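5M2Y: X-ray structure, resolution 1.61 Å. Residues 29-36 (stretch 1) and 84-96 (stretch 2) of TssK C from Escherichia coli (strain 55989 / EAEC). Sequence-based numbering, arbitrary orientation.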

# COMPACT_ATOMS: atom_id res chain seq x y z
N ASP A 29 2.72 -9.22 6.00
CA ASP A 29 3.52 -8.08 5.57
C ASP A 29 2.97 -7.67 4.22
O ASP A 29 2.54 -8.53 3.45
CB ASP A 29 5.00 -8.44 5.49
CG ASP A 29 5.57 -8.84 6.84
OD1 ASP A 29 5.48 -8.01 7.79
OD2 ASP A 29 6.14 -9.94 6.93
N PHE A 30 2.93 -6.37 3.97
CA PHE A 30 2.31 -5.81 2.78
C PHE A 30 3.27 -5.18 1.79
O PHE A 30 4.30 -4.63 2.18
CB PHE A 30 1.26 -4.77 3.20
CG PHE A 30 0.14 -5.31 4.06
CD1 PHE A 30 0.29 -5.43 5.43
CD2 PHE A 30 -1.06 -5.69 3.49
CE1 PHE A 30 -0.74 -5.93 6.22
CE2 PHE A 30 -2.09 -6.19 4.28
CZ PHE A 30 -1.93 -6.30 5.64
N TRP A 31 2.92 -5.27 0.51
CA TRP A 31 3.68 -4.69 -0.59
C TRP A 31 2.76 -4.04 -1.59
O TRP A 31 1.67 -4.54 -1.87
CB TRP A 31 4.49 -5.74 -1.37
CG TRP A 31 5.73 -6.19 -0.70
CD1 TRP A 31 7.00 -5.75 -0.95
CD2 TRP A 31 5.84 -7.20 0.30
NE1 TRP A 31 7.89 -6.42 -0.15
CE2 TRP A 31 7.20 -7.31 0.64
CE3 TRP A 31 4.91 -8.03 0.94
CZ2 TRP A 31 7.65 -8.19 1.62
CZ3 TRP A 31 5.35 -8.90 1.90
CH2 TRP A 31 6.71 -9.01 2.22
N LEU A 32 3.24 -2.95 -2.17
CA LEU A 32 2.56 -2.24 -3.24
C LEU A 32 3.29 -2.50 -4.56
O LEU A 32 4.52 -2.49 -4.61
CB LEU A 32 2.52 -0.73 -2.96
CG LEU A 32 1.54 -0.23 -1.90
CD1 LEU A 32 1.81 1.23 -1.56
CD2 LEU A 32 0.08 -0.45 -2.34
N SER A 33 2.52 -2.75 -5.61
CA SER A 33 3.04 -2.91 -6.97
C SER A 33 2.50 -1.69 -7.72
O SER A 33 1.31 -1.42 -7.65
CB SER A 33 2.56 -4.22 -7.60
OG SER A 33 2.78 -4.24 -9.00
N VAL A 34 3.41 -0.90 -8.30
CA VAL A 34 3.05 0.38 -8.91
C VAL A 34 3.47 0.50 -10.37
O VAL A 34 4.61 0.19 -10.71
CB VAL A 34 3.65 1.56 -8.09
CG1 VAL A 34 3.11 2.92 -8.54
CG2 VAL A 34 3.46 1.37 -6.59
N ARG A 35 2.55 0.96 -11.20
CA ARG A 35 2.82 1.27 -12.59
C ARG A 35 2.39 2.70 -12.79
O ARG A 35 1.43 3.17 -12.18
CB ARG A 35 2.16 0.31 -13.59
CG ARG A 35 0.67 0.14 -13.44
CD ARG A 35 0.19 -1.05 -14.25
NE ARG A 35 0.61 -2.33 -13.67
CZ ARG A 35 -0.11 -3.02 -12.79
NH1 ARG A 35 -1.28 -2.56 -12.38
NH2 ARG A 35 0.35 -4.17 -12.32
N SER A 36 3.16 3.40 -13.60
CA SER A 36 2.90 4.80 -13.85
C SER A 36 3.46 5.26 -15.19
O SER A 36 4.30 4.58 -15.77
CB SER A 36 3.51 5.62 -12.72
OG SER A 36 2.92 6.90 -12.79
N LEU A 84 4.15 -11.08 -12.92
CA LEU A 84 5.32 -10.30 -13.33
C LEU A 84 4.93 -9.11 -14.17
O LEU A 84 4.04 -9.20 -15.00
CB LEU A 84 6.31 -11.16 -14.13
CG LEU A 84 6.98 -12.36 -13.45
CD1 LEU A 84 7.87 -13.08 -14.42
CD2 LEU A 84 7.84 -11.95 -12.27
N ARG A 85 5.63 -8.00 -13.95
CA ARG A 85 5.43 -6.76 -14.69
C ARG A 85 6.79 -6.13 -14.86
O ARG A 85 7.36 -5.65 -13.88
CB ARG A 85 4.51 -5.79 -13.95
CG ARG A 85 3.10 -6.26 -13.68
CD ARG A 85 2.22 -6.21 -14.90
NE ARG A 85 0.85 -6.55 -14.54
CZ ARG A 85 0.35 -7.78 -14.54
NH1 ARG A 85 1.10 -8.81 -14.92
NH2 ARG A 85 -0.91 -7.99 -14.19
N LEU A 86 7.30 -6.14 -16.09
CA LEU A 86 8.58 -5.57 -16.45
C LEU A 86 8.70 -4.10 -16.04
O LEU A 86 9.72 -3.72 -15.49
CB LEU A 86 8.77 -5.71 -17.96
CG LEU A 86 10.08 -5.21 -18.56
CD1 LEU A 86 11.23 -6.16 -18.23
CD2 LEU A 86 9.97 -5.07 -20.07
N GLU A 87 7.64 -3.32 -16.27
CA GLU A 87 7.60 -1.88 -16.01
C GLU A 87 7.15 -1.45 -14.60
O GLU A 87 7.16 -0.26 -14.30
CB GLU A 87 6.72 -1.20 -17.07
CG GLU A 87 7.48 -0.96 -18.36
CD GLU A 87 6.65 -0.88 -19.64
OE1 GLU A 87 5.49 -0.41 -19.62
OE2 GLU A 87 7.24 -1.17 -20.70
N ASN A 88 6.75 -2.40 -13.76
CA ASN A 88 6.31 -2.09 -12.40
C ASN A 88 7.43 -1.91 -11.41
O ASN A 88 8.53 -2.46 -11.56
CB ASN A 88 5.35 -3.12 -11.87
CG ASN A 88 3.98 -2.94 -12.42
OD1 ASN A 88 3.78 -2.51 -13.56
ND2 ASN A 88 3.01 -3.29 -11.64
N GLN A 89 7.13 -1.13 -10.38
CA GLN A 89 8.03 -0.87 -9.27
C GLN A 89 7.37 -1.41 -8.03
O GLN A 89 6.16 -1.26 -7.87
CB GLN A 89 8.27 0.63 -9.13
CG GLN A 89 9.10 1.22 -10.26
CD GLN A 89 10.53 0.72 -10.32
OE1 GLN A 89 11.15 0.39 -9.30
NE2 GLN A 89 11.11 0.74 -11.51
N TYR A 90 8.15 -2.09 -7.19
CA TYR A 90 7.64 -2.73 -5.98
C TYR A 90 8.13 -2.04 -4.73
O TYR A 90 9.25 -1.54 -4.70
CB TYR A 90 7.93 -4.24 -5.98
CG TYR A 90 7.30 -4.93 -7.17
CD1 TYR A 90 7.94 -4.97 -8.40
CD2 TYR A 90 6.04 -5.49 -7.07
CE1 TYR A 90 7.34 -5.57 -9.51
CE2 TYR A 90 5.43 -6.09 -8.18
CZ TYR A 90 6.08 -6.13 -9.39
OH TYR A 90 5.49 -6.71 -10.49
N PHE A 91 7.25 -1.95 -3.74
CA PHE A 91 7.55 -1.29 -2.48
C PHE A 91 6.99 -2.05 -1.31
O PHE A 91 5.87 -2.53 -1.36
CB PHE A 91 6.96 0.13 -2.46
CG PHE A 91 7.35 1.02 -3.62
CD1 PHE A 91 6.65 0.99 -4.81
CD2 PHE A 91 8.44 1.88 -3.52
CE1 PHE A 91 7.05 1.78 -5.89
CE2 PHE A 91 8.83 2.68 -4.60
CZ PHE A 91 8.13 2.63 -5.79
N ALA A 92 7.76 -2.14 -0.24
CA ALA A 92 7.29 -2.76 0.98
C ALA A 92 6.70 -1.70 1.87
O ALA A 92 7.17 -0.57 1.89
CB ALA A 92 8.44 -3.41 1.71
N LEU A 93 5.66 -2.07 2.62
CA LEU A 93 5.10 -1.19 3.63
C LEU A 93 5.75 -1.59 4.95
O LEU A 93 5.52 -2.69 5.45
CB LEU A 93 3.58 -1.30 3.72
CG LEU A 93 2.76 -0.94 2.48
CD1 LEU A 93 1.29 -1.00 2.82
CD2 LEU A 93 3.13 0.45 1.94
N ASP A 94 6.64 -0.74 5.45
CA ASP A 94 7.32 -0.96 6.72
C ASP A 94 6.40 -0.29 7.74
O ASP A 94 6.42 0.93 7.90
CB ASP A 94 8.74 -0.36 6.71
CG ASP A 94 9.58 -0.75 7.92
OD1 ASP A 94 9.04 -1.35 8.87
OD2 ASP A 94 10.78 -0.41 7.94
N LEU A 95 5.56 -1.10 8.39
CA LEU A 95 4.58 -0.62 9.35
C LEU A 95 5.03 -0.68 10.79
O LEU A 95 5.62 -1.67 11.22
CB LEU A 95 3.27 -1.40 9.20
CG LEU A 95 2.63 -1.47 7.79
CD1 LEU A 95 1.48 -2.48 7.75
CD2 LEU A 95 2.19 -0.09 7.30
N SER A 96 4.72 0.38 11.54
CA SER A 96 4.96 0.44 12.99
C SER A 96 3.90 -0.48 13.63
O SER A 96 2.95 -0.89 12.95
CB SER A 96 4.80 1.87 13.50
OG SER A 96 3.45 2.29 13.50
O HOH W 1 3.56 -4.50 6.01
O HOH W 2 6.30 -5.46 3.91
O HOH W 3 2.91 -7.38 -9.96
O HOH W 4 5.48 1.87 -14.70
O HOH W 5 4.25 1.88 -17.32

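Strands 29-35 and 89-95 of TssK C pair antiparallel, burying 715 Å² between the two stretches, both sides summed. Their side chains alternate between two faces: Phe30, Leu32 and Val34 share one with Gln89, Phe91 and Leu93, while Trp31 and Ser33 share the other with Tyr90 and Ala92.

Asp29 lies beyond the contact and bonds elsewhere in the structure. At Phe30, Leu93 N donates to Phe30 O (2.9 Å, nearly straight at 174°), while water 1 accepts from Phe30 N (2.8 Å) and donates to Leu93 O (2.7 Å), linking the two backbones where no direct bond forms. The buried Phe30 side chain packs its CB on Leu93 CD1 (3.8 Å) and its ring atom CD1 on Leu95 CD1 (3.9 Å).

Trp31 turns to the other face, where its CD1 lies 3.8 Å from Ala92 CB; the alanine methyl lies against the five-membered ring of the indole. The backbones come close here, with Trp31 CA 3.2 Å from Phe91 O in a CA-H...O contact. That same carbonyl accepts from Leu32 N (2.8 Å), and Phe91 N answers with a bond to Leu32 O (2.9 Å), closing a pair. The buried Leu32 side chain reaches Leu93, CD1 to CD2 at 3.8 Å, extending the apolar face.

Ser33 brings a hydroxyl to the opposite face. Asn88 ND2 donates to Ser33 OG (2.8 Å), so a side-chain bond supplements the backbone ladder, and the compact serine fits beside the Tyr90 ring, with OG 3.3 Å from CE2. Water 3 joins the two hydroxyls, 3.3 Å from Ser33 OG and 2.7 Å from Tyr90 OH.

Val34, like Leu32, is paired in both directions: Val34 N donates to Gln89 O (2.8 Å) and Gln89 N to Val34 O (2.9 Å). Its branched, buried side chain suits a strand and sets CG2 3.7 Å from Phe91 CD1, whereas the end of Gln89 leads away from stretch 1.

Arg35 starts out sideways, but its long chain brings the guanidinium back to stretch 2, where NE donates to Asn88 OD1 (3.2 Å). The buried Asn88 amide thus uses both ends, OD1 for Arg35 and ND2 for Ser33. The like-charged Arg85 lies close, its NE 3.3 Å from Arg35 NH2, without a hydrogen bond. Past the strand, water 4 accepts from Ser36 N (3.0 Å) and lies 2.7 Å from Glu87 O, in the turn from Arg85 to Asn88.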